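Local coordinates for CLIP-associating protein 2 (Mus musculus, PDB 3WOZ) that probably binds tubulin through this TOG domain, an array of HEAT repeats, and so contributes to the control of microtubule dynamics, at residues 45-50 against 71-76; 53-58 against 64-69; 114-119 against 155-160; 88-93 against 129-134. All coordinates share one frame; numbering follows the deposited sequence. Where two conformers were deposited one is given.

Contact 1. Residues 45-50 against 71-76; sequences KRLCEI and VDFIQV
Phe73 holds CG anti to its backbone nitrogen (chi1 176°) and Leu47 does the same (chi1 176°), which drives the two side chains at each other from opposite directions between helix 41-54 and helix 60-77. The setting is the helical array of a HEAT-repeat TOG domain, and these two helices, consecutive in the chain, stand well apart here: the CA atoms of Leu47 and Phe73 are 9.9 Å from each other, and the phenyl ring bridges the gap. The CD2 methyl of Leu47 lies 3.5 Å from CE2 of Phe73, approaching obliquely, and CG of Leu47 follows at 3.9 Å from the same carbon. One residue on, Cys48 makes a sulfur-aromatic contact at the ring edge, its SG near the ring plane and 5.3 Å from the Phe73 centroid. Phe51 meets the same ring edge-to-face, and Leu81 also packs on it, while Leu11 and Leu29 of the two preceding helices cover Leu47. With an alanine in place of Phe73 the space between the helices would probably be left vacant, and Leu47 and Cys48 would lose their shared apolar partner. The sulfur's nearest ring atom is the far carbon CZ of Phe73, 4.0 Å from Cys48 SG.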
loop_
_atom_site.group_PDB
_atom_site.type_symbol
_atom_site.label_atom_id
_atom_site.label_comp_id
_atom_site.label_asym_id
_atom_site.label_seq_id
_atom_site.Cartn_x
_atom_site.Cartn_y
_atom_site.Cartn_z
ATOM N N LYS A 45 -11.552 -1.776 16.030
ATOM C CA LYS A 45 -12.429 -1.758 14.864
ATOM C C LYS A 45 -12.924 -0.335 14.575
ATOM O O LYS A 45 -12.885 0.119 13.432
ATOM C CB LYS A 45 -13.606 -2.715 15.061
ATOM C CG LYS A 45 -14.536 -2.836 13.860
ATOM C CD LYS A 45 -15.720 -3.744 14.176
ATOM C CE LYS A 45 -16.693 -3.824 13.004
ATOM N NZ LYS A 45 -16.093 -4.507 11.821
ATOM N N ARG A 46 -13.365 0.360 15.619
ATOM C CA ARG A 46 -13.814 1.747 15.504
ATOM C C ARG A 46 -12.680 2.683 15.062
ATOM O O ARG A 46 -12.894 3.573 14.235
ATOM C CB ARG A 46 -14.442 2.223 16.819
ATOM C CG ARG A 46 -14.770 3.715 16.875
ATOM C CD ARG A 46 -15.920 3.988 17.830
ATOM N NE ARG A 46 -15.890 5.339 18.400
ATOM C CZ ARG A 46 -16.333 6.436 17.789
ATOM N NH1 ARG A 46 -16.832 6.368 16.558
ATOM N NH2 ARG A 46 -16.266 7.607 18.407
ATOM N N LEU A 47 -11.482 2.470 15.603
ATOM C CA LEU A 47 -10.320 3.275 15.229
ATOM C C LEU A 47 -9.938 3.074 13.758
ATOM O O LEU A 47 -9.595 4.036 13.068
ATOM C CB LEU A 47 -9.128 2.999 16.158
ATOM C CG LEU A 47 -7.781 3.687 15.879
ATOM C CD1 LEU A 47 -7.939 5.180 15.584
ATOM C CD2 LEU A 47 -6.839 3.476 17.043
ATOM N N CYS A 48 -10.005 1.829 13.289
ATOM C CA CYS A 48 -9.766 1.522 11.883
ATOM C C CYS A 48 -10.766 2.225 10.970
ATOM O O CYS A 48 -10.409 2.662 9.878
ATOM C CB CYS A 48 -9.799 0.019 11.639
ATOM S SG CYS A 48 -8.354 -0.811 12.282
ATOM N N GLU A 49 -12.007 2.333 11.435
ATOM C CA GLU A 49 -13.065 3.015 10.689
ATOM C C GLU A 49 -12.837 4.525 10.650
ATOM O O GLU A 49 -13.065 5.167 9.619
ATOM C CB GLU A 49 -14.440 2.671 11.270
ATOM C CG GLU A 49 -14.845 1.217 11.017
ATOM C CD GLU A 49 -16.031 0.758 11.852
ATOM O OE1 GLU A 49 -16.556 1.558 12.663
ATOM O OE2 GLU A 49 -16.437 -0.413 11.696
ATOM N N ILE A 50 -12.377 5.076 11.772
ATOM C CA ILE A 50 -11.974 6.480 11.863
ATOM C C ILE A 50 -10.777 6.781 10.952
ATOM O O ILE A 50 -10.763 7.794 10.252
ATOM C CB ILE A 50 -11.641 6.874 13.322
ATOM C CG1 ILE A 50 -12.925 6.925 14.163
ATOM C CG2 ILE A 50 -10.904 8.221 13.378
ATOM C CD1 ILE A 50 -12.690 6.938 15.676
ATOM N N VAL A 71 2.307 5.197 12.041
ATOM C CA VAL A 71 3.556 4.469 12.268
ATOM C C VAL A 71 3.492 3.709 13.594
ATOM O O VAL A 71 3.736 2.505 13.637
ATOM C CB VAL A 71 4.783 5.418 12.229
ATOM C CG1 VAL A 71 6.061 4.701 12.672
ATOM C CG2 VAL A 71 4.958 5.992 10.830
ATOM N N ASP A 72 3.131 4.424 14.657
ATOM C CA ASP A 72 2.966 3.846 15.989
ATOM C C ASP A 72 1.811 2.859 16.059
ATOM O O ASP A 72 1.906 1.835 16.733
ATOM C CB ASP A 72 2.745 4.959 17.012
ATOM C CG ASP A 72 3.970 5.807 17.203
ATOM O OD1 ASP A 72 4.004 6.940 16.664
ATOM O OD2 ASP A 72 4.912 5.325 17.867
ATOM N N PHE A 73 0.723 3.189 15.366
ATOM C CA PHE A 73 -0.479 2.362 15.337
ATOM C C PHE A 73 -0.194 1.020 14.686
ATOM O O PHE A 73 -0.533 -0.023 15.244
ATOM C CB PHE A 73 -1.605 3.098 14.604
ATOM C CG PHE A 73 -2.861 2.291 14.427
ATOM C CD1 PHE A 73 -3.276 1.903 13.158
ATOM C CD2 PHE A 73 -3.639 1.931 15.525
ATOM C CE1 PHE A 73 -4.444 1.175 12.983
ATOM C CE2 PHE A 73 -4.802 1.196 15.359
ATOM C CZ PHE A 73 -5.211 0.826 14.086
ATOM N N ILE A 74 0.443 1.055 13.516
ATOM C CA ILE A 74 0.842 -0.158 12.819
ATOM C C ILE A 74 1.818 -0.987 13.665
ATOM O O ILE A 74 1.639 -2.195 13.812
ATOM C CB ILE A 74 1.451 0.144 11.426
ATOM C CG1 ILE A 74 0.401 0.773 10.500
ATOM C CG2 ILE A 74 2.011 -1.125 10.798
ATOM C CD1 ILE A 74 0.989 1.566 9.344
ATOM N N GLN A 75 2.836 -0.336 14.225
ATOM C CA GLN A 75 3.850 -1.040 15.018
ATOM C C GLN A 75 3.281 -1.739 16.258
ATOM O O GLN A 75 3.715 -2.829 16.606
ATOM C CB GLN A 75 5.004 -0.106 15.388
ATOM C CG GLN A 75 5.951 0.149 14.225
ATOM C CD GLN A 75 6.910 1.298 14.467
ATOM O OE1 GLN A 75 6.747 2.076 15.409
ATOM N NE2 GLN A 75 7.916 1.413 13.611
ATOM N N VAL A 76 2.292 -1.120 16.896
ATOM C CA VAL A 76 1.687 -1.676 18.106
ATOM C C VAL A 76 0.663 -2.781 17.803
ATOM O O VAL A 76 0.621 -3.791 18.502
ATOM C CB VAL A 76 1.082 -0.549 18.996
ATOM C CG1 VAL A 76 0.112 -1.102 20.051
ATOM C CG2 VAL A 76 2.200 0.256 19.656
#

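Contact 2. Residues 53-58 against 64-69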
loop_
_atom_site.group_PDB
_atom_site.type_symbol
_atom_site.label_atom_id
_atom_site.label_comp_id
_atom_site.label_asym_id
_atom_site.label_seq_id
_atom_site.Cartn_x
_atom_site.Cartn_y
_atom_site.Cartn_z
ATOM N N ARG A 53 -11.546 6.935 7.153
ATOM C CA ARG A 53 -12.085 8.244 6.788
ATOM C C ARG A 53 -11.015 9.334 6.850
ATOM O O ARG A 53 -11.030 10.279 6.053
ATOM C CB ARG A 53 -13.267 8.613 7.689
ATOM C CG ARG A 53 -14.476 7.695 7.544
ATOM C CD ARG A 53 -15.724 8.331 8.139
ATOM N NE ARG A 53 -15.512 8.767 9.516
ATOM C CZ ARG A 53 -15.690 7.994 10.582
ATOM N NH1 ARG A 53 -16.084 6.736 10.435
ATOM N NH2 ARG A 53 -15.472 8.480 11.795
HETATM N N MSE A 54 -10.082 9.191 7.792
HETATM C CA MSE A 54 -8.986 10.148 7.967
HETATM C C MSE A 54 -8.076 10.255 6.739
HETATM O O MSE A 54 -7.404 11.264 6.546
HETATM C CB MSE A 54 -8.165 9.813 9.215
HETATM C CG MSE A 54 -7.772 11.039 10.025
HETATM SE SE MSE A 54 -7.414 10.652 11.902
HETATM C CE MSE A 54 -8.364 12.148 12.733
ATOM N N PHE A 55 -8.055 9.213 5.913
ATOM C CA PHE A 55 -7.314 9.259 4.658
ATOM C C PHE A 55 -7.810 10.381 3.748
ATOM O O PHE A 55 -7.058 10.885 2.917
ATOM C CB PHE A 55 -7.369 7.910 3.935
ATOM C CG PHE A 55 -6.341 6.928 4.415
ATOM C CD1 PHE A 55 -4.992 7.136 4.158
ATOM C CD2 PHE A 55 -6.721 5.793 5.124
ATOM C CE1 PHE A 55 -4.029 6.235 4.608
ATOM C CE2 PHE A 55 -5.761 4.877 5.572
ATOM C CZ PHE A 55 -4.414 5.101 5.307
ATOM N N ALA A 56 -9.073 10.768 3.922
ATOM C CA ALA A 56 -9.658 11.884 3.186
ATOM C C ALA A 56 -9.854 13.142 4.045
ATOM O O ALA A 56 -10.736 13.947 3.770
ATOM C CB ALA A 56 -10.983 11.457 2.550
ATOM N N ASP A 57 -9.032 13.320 5.077
ATOM C CA ASP A 57 -9.157 14.490 5.953
ATOM C C ASP A 57 -8.747 15.765 5.208
ATOM O O ASP A 57 -7.644 15.832 4.672
ATOM C CB ASP A 57 -8.313 14.313 7.217
ATOM C CG ASP A 57 -8.737 15.235 8.341
ATOM O OD1 ASP A 57 -8.547 16.470 8.228
ATOM O OD2 ASP A 57 -9.250 14.718 9.356
ATOM N N PRO A 58 -9.638 16.778 5.172
ATOM C CA PRO A 58 -9.377 17.970 4.367
ATOM C C PRO A 58 -8.400 18.956 5.013
ATOM O O PRO A 58 -7.904 19.857 4.337
ATOM C CB PRO A 58 -10.764 18.604 4.230
ATOM C CG PRO A 58 -11.455 18.235 5.488
ATOM C CD PRO A 58 -10.946 16.854 5.852
ATOM N N SER A 64 -1.386 15.268 8.222
ATOM C CA SER A 64 0.028 15.001 8.488
ATOM C C SER A 64 0.264 14.360 9.853
ATOM O O SER A 64 1.102 13.468 9.979
ATOM C CB SER A 64 0.862 16.269 8.341
ATOM O OG SER A 64 1.236 16.441 6.989
HETATM N N MSE A 65 -0.474 14.819 10.863
HETATM C CA MSE A 65 -0.444 14.202 12.193
HETATM C C MSE A 65 -0.983 12.768 12.180
HETATM O O MSE A 65 -0.496 11.907 12.919
HETATM C CB MSE A 65 -1.265 15.022 13.180
HETATM C CG MSE A 65 -0.645 16.338 13.600
HETATM SE SE MSE A 65 -1.872 17.217 14.835
HETATM C CE MSE A 65 -1.816 15.887 16.267
ATOM N N PHE A 66 -2.004 12.535 11.355
ATOM C CA PHE A 66 -2.590 11.207 11.164
ATOM C C PHE A 66 -1.561 10.241 10.577
ATOM O O PHE A 66 -1.372 9.143 11.097
ATOM C CB PHE A 66 -3.853 11.301 10.292
ATOM C CG PHE A 66 -4.169 10.052 9.505
ATOM C CD1 PHE A 66 -4.575 8.878 10.143
ATOM C CD2 PHE A 66 -4.088 10.061 8.112
ATOM C CE1 PHE A 66 -4.878 7.730 9.405
ATOM C CE2 PHE A 66 -4.393 8.920 7.362
ATOM C CZ PHE A 66 -4.785 7.749 8.009
ATOM N N LEU A 67 -0.892 10.666 9.506
ATOM C CA LEU A 67 0.188 9.882 8.897
ATOM C C LEU A 67 1.293 9.500 9.883
ATOM O O LEU A 67 1.824 8.392 9.817
ATOM C CB LEU A 67 0.800 10.625 7.710
ATOM C CG LEU A 67 -0.061 10.755 6.453
ATOM C CD1 LEU A 67 0.676 11.605 5.435
ATOM C CD2 LEU A 67 -0.445 9.375 5.866
ATOM N N GLU A 68 1.632 10.419 10.787
ATOM C CA GLU A 68 2.649 10.162 11.812
ATOM C C GLU A 68 2.170 9.174 12.865
ATOM O O GLU A 68 2.948 8.366 13.357
ATOM C CB GLU A 68 3.085 11.461 12.492
ATOM C CG GLU A 68 3.945 12.342 11.617
ATOM C CD GLU A 68 4.158 13.731 12.192
ATOM O OE1 GLU A 68 3.182 14.342 12.682
ATOM O OE2 GLU A 68 5.308 14.216 12.139
ATOM N N THR A 69 0.894 9.261 13.218
ATOM C CA THR A 69 0.288 8.368 14.201
ATOM C C THR A 69 0.198 6.932 13.669
ATOM O O THR A 69 0.295 5.976 14.439
ATOM C CB THR A 69 -1.115 8.871 14.609
ATOM O OG1 THR A 69 -1.057 10.278 14.860
ATOM C CG2 THR A 69 -1.618 8.164 15.870
#
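Phe66 is the centre of this contact, its ring taking Met54 over one face and presenting its edge to Phe55. In the HEAT-repeat array, the end of helix 41-54 and the type I beta turn from Met54 to Asp57 pack here on helix 60-77; Met54 and Phe55 are the first two residues of that turn, and the CA atoms of Met54 and Phe66 are only 7.2 Å apart. Phe66 holds CG anti to the backbone nitrogen (chi1 153°), which sends its ring toward both. The side chains of Met54, a selenomethionine, and Phe66 run antiparallel alongside one another: CB of Met54 sits over the middle of the face as a CH-pi donor, 3.8 Å from the Phe66 centroid and 11° off the normal. Farther along, SE of Met54 makes an oblique Met-aromatic contact, 4.7 Å from the same centroid. Phe55 crosses Phe66 in a T-shaped stack, centroids 4.9 Å apart and planes at 89°, with Phe55 supplying the face. Leu26 of helix 19-34 packs on Met54, whereas Leu92 of helix 85-96 touches Phe55. At the stack itself, CZ of Phe66 stands above the centre of the Phe55 ring, and CE2 of Phe66 comes within 3.7 Å of Phe55 CD1.

Contact 3. Residues 114-119 against 155-160; sequences ITRESF and AKQMDP
The amide nitrogen NE2 of Gln157 donates to two oxygens, the backbone carbonyl of Arg116 and the side-chain OD1 of Asn121. The bond from Gln157 NE2 to Arg116 O is 2.9 Å long but bent, with an angle of 144° at the hydrogen. Its donor stands above the carbonyl plane, and the oxygen is in turn somewhat tilted from the amide plane of Gln157. Beyond CG the glutamine chain is extended, which carries its amide from the loop following helix 141-155 across to Arg116, near the end of helix 102-118.

The other end of the amide is also engaged. A water accepts from Arg116 NE at 2.8 Å and donates to Gln157 OE1 at 2.7 Å, joining the two side chains in parallel with the direct bond. Both ends of the amide are therefore used, which should fix its rotation and keep the nitrogen turned to the carbonyl. Arg116 bends at chi3 (51°), and its guanidinium plane stands 65° from that of the amide; Asp113 takes NH2 of Arg116 in a salt bridge that anchors the charged end on its own helix. Beyond these bonds the side chains barely touch: CG of Arg116 is 4.1 Å from Gln157 NE2.

This is a small polar tie at the surface of the TOG domain, between one helix and the loop beyond another. Tyr150, Thr153 and Leu154 of helix 141-155 pack against Arg116, and Asn121 brings in the start of helix 121-133, the helix that lies between these two in the chain.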
loop_
_atom_site.group_PDB
_atom_site.type_symbol
_atom_site.label_atom_id
_atom_site.label_comp_id
_atom_site.label_asym_id
_atom_site.label_seq_id
_atom_site.Cartn_x
_atom_site.Cartn_y
_atom_site.Cartn_z
ATOM N N ILE A 114 6.801 1.132 6.896
ATOM C CA ILE A 114 6.374 0.469 8.127
ATOM C C ILE A 114 5.409 -0.676 7.799
ATOM O O ILE A 114 5.602 -1.799 8.256
ATOM C CB ILE A 114 5.718 1.479 9.119
ATOM C CG1 ILE A 114 6.708 2.581 9.520
ATOM C CG2 ILE A 114 5.157 0.772 10.354
ATOM C CD1 ILE A 114 7.977 2.095 10.170
ATOM N N THR A 115 4.390 -0.382 6.993
ATOM C CA THR A 115 3.436 -1.394 6.523
ATOM C C THR A 115 4.158 -2.586 5.912
ATOM O O THR A 115 3.898 -3.725 6.280
ATOM C CB THR A 115 2.460 -0.807 5.476
ATOM O OG1 THR A 115 1.783 0.316 6.043
ATOM C CG2 THR A 115 1.419 -1.850 5.035
ATOM N N ARG A 116 5.077 -2.309 4.995
ATOM C CA ARG A 116 5.773 -3.350 4.241
ATOM C C ARG A 116 6.550 -4.321 5.121
ATOM O O ARG A 116 6.650 -5.505 4.792
ATOM C CB ARG A 116 6.702 -2.715 3.211
ATOM C CG ARG A 116 6.955 -3.554 1.961
ATOM C CD ARG A 116 7.459 -2.654 0.824
ATOM N NE ARG A 116 8.583 -1.845 1.286
ATOM C CZ ARG A 116 8.622 -0.517 1.324
ATOM N NH1 ARG A 116 7.603 0.229 0.896
ATOM N NH2 ARG A 116 9.714 0.067 1.782
ATOM N N GLU A 117 7.083 -3.822 6.236
ATOM C CA GLU A 117 7.863 -4.655 7.150
ATOM C C GLU A 117 7.038 -5.219 8.309
ATOM O O GLU A 117 7.565 -5.960 9.134
ATOM C CB GLU A 117 9.095 -3.892 7.681
ATOM C CG GLU A 117 8.782 -2.777 8.681
ATOM C CD GLU A 117 10.007 -1.943 9.061
ATOM O OE1 GLU A 117 10.983 -1.897 8.284
ATOM O OE2 GLU A 117 9.990 -1.318 10.142
ATOM N N SER A 118 5.752 -4.880 8.365
ATOM C CA SER A 118 4.917 -5.263 9.510
ATOM C C SER A 118 3.892 -6.382 9.238
ATOM O O SER A 118 3.243 -6.858 10.161
ATOM C CB SER A 118 4.196 -4.037 10.078
ATOM O OG SER A 118 5.112 -3.007 10.414
ATOM N N PHE A 119 3.753 -6.796 7.984
ATOM C CA PHE A 119 2.688 -7.733 7.608
ATOM C C PHE A 119 3.229 -8.874 6.760
ATOM O O PHE A 119 4.236 -8.694 6.085
ATOM C CB PHE A 119 1.580 -6.995 6.845
ATOM C CG PHE A 119 0.820 -6.008 7.680
ATOM C CD1 PHE A 119 -0.233 -6.427 8.493
ATOM C CD2 PHE A 119 1.143 -4.652 7.646
ATOM C CE1 PHE A 119 -0.945 -5.513 9.263
ATOM C CE2 PHE A 119 0.438 -3.731 8.417
ATOM C CZ PHE A 119 -0.608 -4.161 9.225
ATOM N N ALA A 155 9.053 -7.480 -3.538
ATOM C CA ALA A 155 9.655 -8.614 -4.235
ATOM C C ALA A 155 11.068 -8.922 -3.741
ATOM O O ALA A 155 11.499 -10.076 -3.774
ATOM C CB ALA A 155 9.656 -8.372 -5.738
ATOM N N LYS A 156 11.775 -7.890 -3.277
ATOM C CA LYS A 156 13.130 -8.035 -2.743
ATOM C C LYS A 156 13.162 -8.700 -1.365
ATOM O O LYS A 156 14.216 -9.146 -0.914
ATOM C CB LYS A 156 13.848 -6.675 -2.675
ATOM C CG LYS A 156 13.851 -5.860 -3.973
ATOM C CD LYS A 156 14.551 -6.587 -5.117
ATOM C CE LYS A 156 14.367 -5.857 -6.441
ATOM N NZ LYS A 156 15.156 -4.592 -6.503
ATOM N N GLN A 157 12.014 -8.756 -0.696
ATOM C CA GLN A 157 11.938 -9.353 0.637
ATOM C C GLN A 157 11.057 -10.612 0.703
ATOM O O GLN A 157 10.967 -11.261 1.745
ATOM C CB GLN A 157 11.498 -8.307 1.677
ATOM C CG GLN A 157 10.063 -7.789 1.531
ATOM C CD GLN A 157 9.678 -6.783 2.611
ATOM O OE1 GLN A 157 10.368 -5.786 2.822
ATOM N NE2 GLN A 157 8.566 -7.036 3.290
HETATM N N MSE A 158 10.416 -10.950 -0.412
HETATM C CA MSE A 158 9.497 -12.087 -0.473
HETATM C C MSE A 158 10.192 -13.442 -0.538
HETATM O O MSE A 158 11.364 -13.538 -0.900
HETATM C CB MSE A 158 8.590 -11.957 -1.693
HETATM C CG MSE A 158 7.283 -11.253 -1.438
HETATM SE SE MSE A 158 6.464 -10.716 -3.112
HETATM C CE MSE A 158 5.804 -12.431 -3.769
ATOM N N ASP A 159 9.447 -14.483 -0.180
ATOM C CA ASP A 159 9.819 -15.861 -0.490
ATOM C C ASP A 159 9.356 -16.172 -1.908
ATOM O O ASP A 159 8.343 -15.630 -2.347
ATOM C CB ASP A 159 9.148 -16.834 0.482
ATOM C CG ASP A 159 9.907 -16.987 1.785
ATOM O OD1 ASP A 159 11.117 -16.660 1.831
ATOM O OD2 ASP A 159 9.287 -17.454 2.765
ATOM N N PRO A 160 10.091 -17.039 -2.634
ATOM C CA PRO A 160 9.680 -17.451 -3.982
ATOM C C PRO A 160 8.242 -17.989 -4.073
ATOM O O PRO A 160 7.551 -17.716 -5.055
ATOM C CB PRO A 160 10.688 -18.548 -4.331
ATOM C CG PRO A 160 11.917 -18.155 -3.588
ATOM C CD PRO A 160 11.432 -17.557 -2.293
HETATM O O HOH W 1 10.254 -3.087 3.108
#

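Contact 4. Residues 88-93 against 129-134; sequences LLTQLL and MRFTVD
Phe131 meets Thr90 and Leu93 and carries the whole of the second segment's side of this contact, where helices 85-96 and 121-133 pack together inside the HEAT-repeat array of the TOG domain. Along segment 129-134, the selenomethionine Met129 turns instead to Ile151, Thr169 and Ala172 of the following helices, and Arg130 reaches out to Glu168 in a long, weak ion pair. Phe131 comes next, facing helix 85-96 with its CA 7.1 Å from that of Thr90. Its CG is anti to the backbone nitrogen (chi1 -166°), which extends the ring across to Thr90 and Leu93, one helical turn apart. Thr90 lays its CG2 methyl over one face in a CH-pi contact, 3.8 Å from the Phe131 centroid and offset toward the rim. The hydroxyl of Thr90 is occupied by the carbonyl of Phe86 in its own helix, and the residue meets the ring through carbon. Leu93 lies alongside with CB oblique to the ring, 4.1 Å from CE2 of Phe131. A serine in place of Phe131 would probably leave the Thr90 methyl and Leu93 without their common apolar surface. Thr132 packs on Ile147 and Trp179, and at Asp134 the backbone leaves the helix. Within the contact the shortest approach is 3.6 Å, from CG2 of Thr90 to CD1 of Phe131.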
loop_
_atom_site.group_PDB
_atom_site.type_symbol
_atom_site.label_atom_id
_atom_site.label_comp_id
_atom_site.label_asym_id
_atom_site.label_seq_id
_atom_site.Cartn_x
_atom_site.Cartn_y
_atom_site.Cartn_z
ATOM N N LEU A 88 -5.508 -0.055 4.488
ATOM C CA LEU A 88 -4.282 0.646 4.843
ATOM C C LEU A 88 -3.352 0.811 3.643
ATOM O O LEU A 88 -2.938 1.924 3.319
ATOM C CB LEU A 88 -3.560 -0.087 5.976
ATOM C CG LEU A 88 -2.156 0.380 6.372
ATOM C CD1 LEU A 88 -2.182 1.817 6.893
ATOM C CD2 LEU A 88 -1.557 -0.577 7.409
ATOM N N LEU A 89 -3.049 -0.304 2.983
ATOM C CA LEU A 89 -2.055 -0.333 1.921
ATOM C C LEU A 89 -2.518 0.393 0.654
ATOM O O LEU A 89 -1.759 1.186 0.074
ATOM C CB LEU A 89 -1.638 -1.778 1.616
ATOM C CG LEU A 89 -0.626 -2.034 0.494
ATOM C CD1 LEU A 89 0.629 -1.166 0.658
ATOM C CD2 LEU A 89 -0.268 -3.515 0.423
ATOM N N THR A 90 -3.758 0.139 0.239
ATOM C CA THR A 90 -4.283 0.752 -0.972
ATOM C C THR A 90 -4.471 2.254 -0.810
ATOM O O THR A 90 -4.160 3.013 -1.728
ATOM C CB THR A 90 -5.612 0.106 -1.450
ATOM O OG1 THR A 90 -6.598 0.206 -0.418
ATOM C CG2 THR A 90 -5.399 -1.351 -1.817
ATOM N N GLN A 91 -4.971 2.679 0.353
ATOM C CA GLN A 91 -5.169 4.101 0.611
ATOM C C GLN A 91 -3.838 4.854 0.668
ATOM O O GLN A 91 -3.745 5.987 0.197
ATOM C CB GLN A 91 -5.979 4.333 1.888
ATOM C CG GLN A 91 -7.467 4.024 1.755
ATOM C CD GLN A 91 -8.187 4.981 0.820
ATOM O OE1 GLN A 91 -8.119 6.200 0.988
ATOM N NE2 GLN A 91 -8.884 4.432 -0.171
ATOM N N LEU A 92 -2.814 4.213 1.230
ATOM C CA LEU A 92 -1.478 4.802 1.280
ATOM C C LEU A 92 -0.875 4.936 -0.116
ATOM O O LEU A 92 -0.201 5.926 -0.410
ATOM C CB LEU A 92 -0.547 3.999 2.191
ATOM C CG LEU A 92 -0.638 4.171 3.708
ATOM C CD1 LEU A 92 0.362 3.232 4.375
ATOM C CD2 LEU A 92 -0.388 5.630 4.145
ATOM N N LEU A 93 -1.131 3.952 -0.977
ATOM C CA LEU A 93 -0.628 4.003 -2.352
ATOM C C LEU A 93 -1.328 5.085 -3.174
ATOM O O LEU A 93 -0.697 5.748 -4.001
ATOM C CB LEU A 93 -0.733 2.640 -3.037
ATOM C CG LEU A 93 0.239 1.567 -2.536
ATOM C CD1 LEU A 93 -0.206 0.204 -3.038
ATOM C CD2 LEU A 93 1.673 1.866 -2.964
HETATM N N MSE A 129 -1.854 -7.419 -6.161
HETATM C CA MSE A 129 -2.294 -7.976 -7.437
HETATM C C MSE A 129 -3.723 -7.537 -7.771
HETATM O O MSE A 129 -3.982 -7.075 -8.879
HETATM C CB MSE A 129 -2.141 -9.500 -7.469
HETATM C CG MSE A 129 -0.692 -9.996 -7.446
HETATM SE SE MSE A 129 0.500 -9.263 -8.817
HETATM C CE MSE A 129 1.289 -7.781 -7.817
ATOM N N ARG A 130 -4.627 -7.654 -6.801
ATOM C CA ARG A 130 -6.008 -7.186 -6.956
ATOM C C ARG A 130 -6.098 -5.675 -7.201
ATOM O O ARG A 130 -6.896 -5.228 -8.027
ATOM C CB ARG A 130 -6.864 -7.580 -5.744
ATOM C CG ARG A 130 -7.271 -9.055 -5.715
ATOM C CD ARG A 130 -8.134 -9.397 -4.495
ATOM N NE ARG A 130 -7.384 -9.309 -3.241
ATOM C CZ ARG A 130 -6.637 -10.288 -2.732
ATOM N NH1 ARG A 130 -6.526 -11.452 -3.363
ATOM N NH2 ARG A 130 -5.991 -10.099 -1.587
ATOM N N PHE A 131 -5.276 -4.898 -6.496
ATOM C CA PHE A 131 -5.280 -3.440 -6.641
ATOM C C PHE A 131 -4.821 -2.995 -8.033
ATOM O O PHE A 131 -5.365 -2.046 -8.594
ATOM C CB PHE A 131 -4.426 -2.781 -5.552
ATOM C CG PHE A 131 -4.643 -1.295 -5.412
ATOM C CD1 PHE A 131 -5.927 -0.764 -5.322
ATOM C CD2 PHE A 131 -3.556 -0.428 -5.334
ATOM C CE1 PHE A 131 -6.127 0.607 -5.179
ATOM C CE2 PHE A 131 -3.746 0.945 -5.186
ATOM C CZ PHE A 131 -5.034 1.463 -5.112
ATOM N N THR A 132 -3.828 -3.693 -8.577
ATOM C CA THR A 132 -3.312 -3.422 -9.918
ATOM C C THR A 132 -4.406 -3.561 -10.985
ATOM O O THR A 132 -4.488 -2.747 -11.905
ATOM C CB THR A 132 -2.113 -4.341 -10.245
ATOM O OG1 THR A 132 -1.059 -4.099 -9.303
ATOM C CG2 THR A 132 -1.585 -4.093 -11.659
ATOM N N VAL A 133 -5.250 -4.581 -10.840
ATOM C CA VAL A 133 -6.330 -4.832 -11.796
ATOM C C VAL A 133 -7.636 -4.114 -11.433
ATOM O O VAL A 133 -8.530 -4.000 -12.275
ATOM C CB VAL A 133 -6.604 -6.357 -11.993
ATOM C CG1 VAL A 133 -5.300 -7.120 -12.141
ATOM C CG2 VAL A 133 -7.432 -6.930 -10.845
ATOM N N ASP A 134 -7.729 -3.629 -10.192
ATOM C CA ASP A 134 -8.977 -3.081 -9.645
ATOM C C ASP A 134 -9.743 -2.247 -10.670
ATOM O O ASP A 134 -9.239 -1.237 -11.176
ATOM C CB ASP A 134 -8.715 -2.279 -8.364
ATOM C CG ASP A 134 -9.917 -2.254 -7.427
ATOM O OD1 ASP A 134 -11.031 -1.891 -7.876
ATOM O OD2 ASP A 134 -9.744 -2.587 -6.233
#

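Contacts 1, 2 and 4 are buried, each centred on a phenylalanine ring packed against carbon, with sulfur joining in contact 1 and selenium and a second ring in contact 2; contact 3 is a surface contact made of an amide, a carbonyl, a guanidinium and a bridging water. Contacts 1 and 2 use the same pair, helices 41-54 and 60-77, at places 11 Å apart between centres. Contacts 3 and 4 alternate along the chain and link elements farther apart in sequence, with contact 4 the closest to the middle of the molecule. Packing runs between them: Leu67 of contact 2 meets Leu92 of segment 88-93, Ile74 of segment 71-76 meets Thr115 of segment 114-119, and Thr115 in turn meets Leu88.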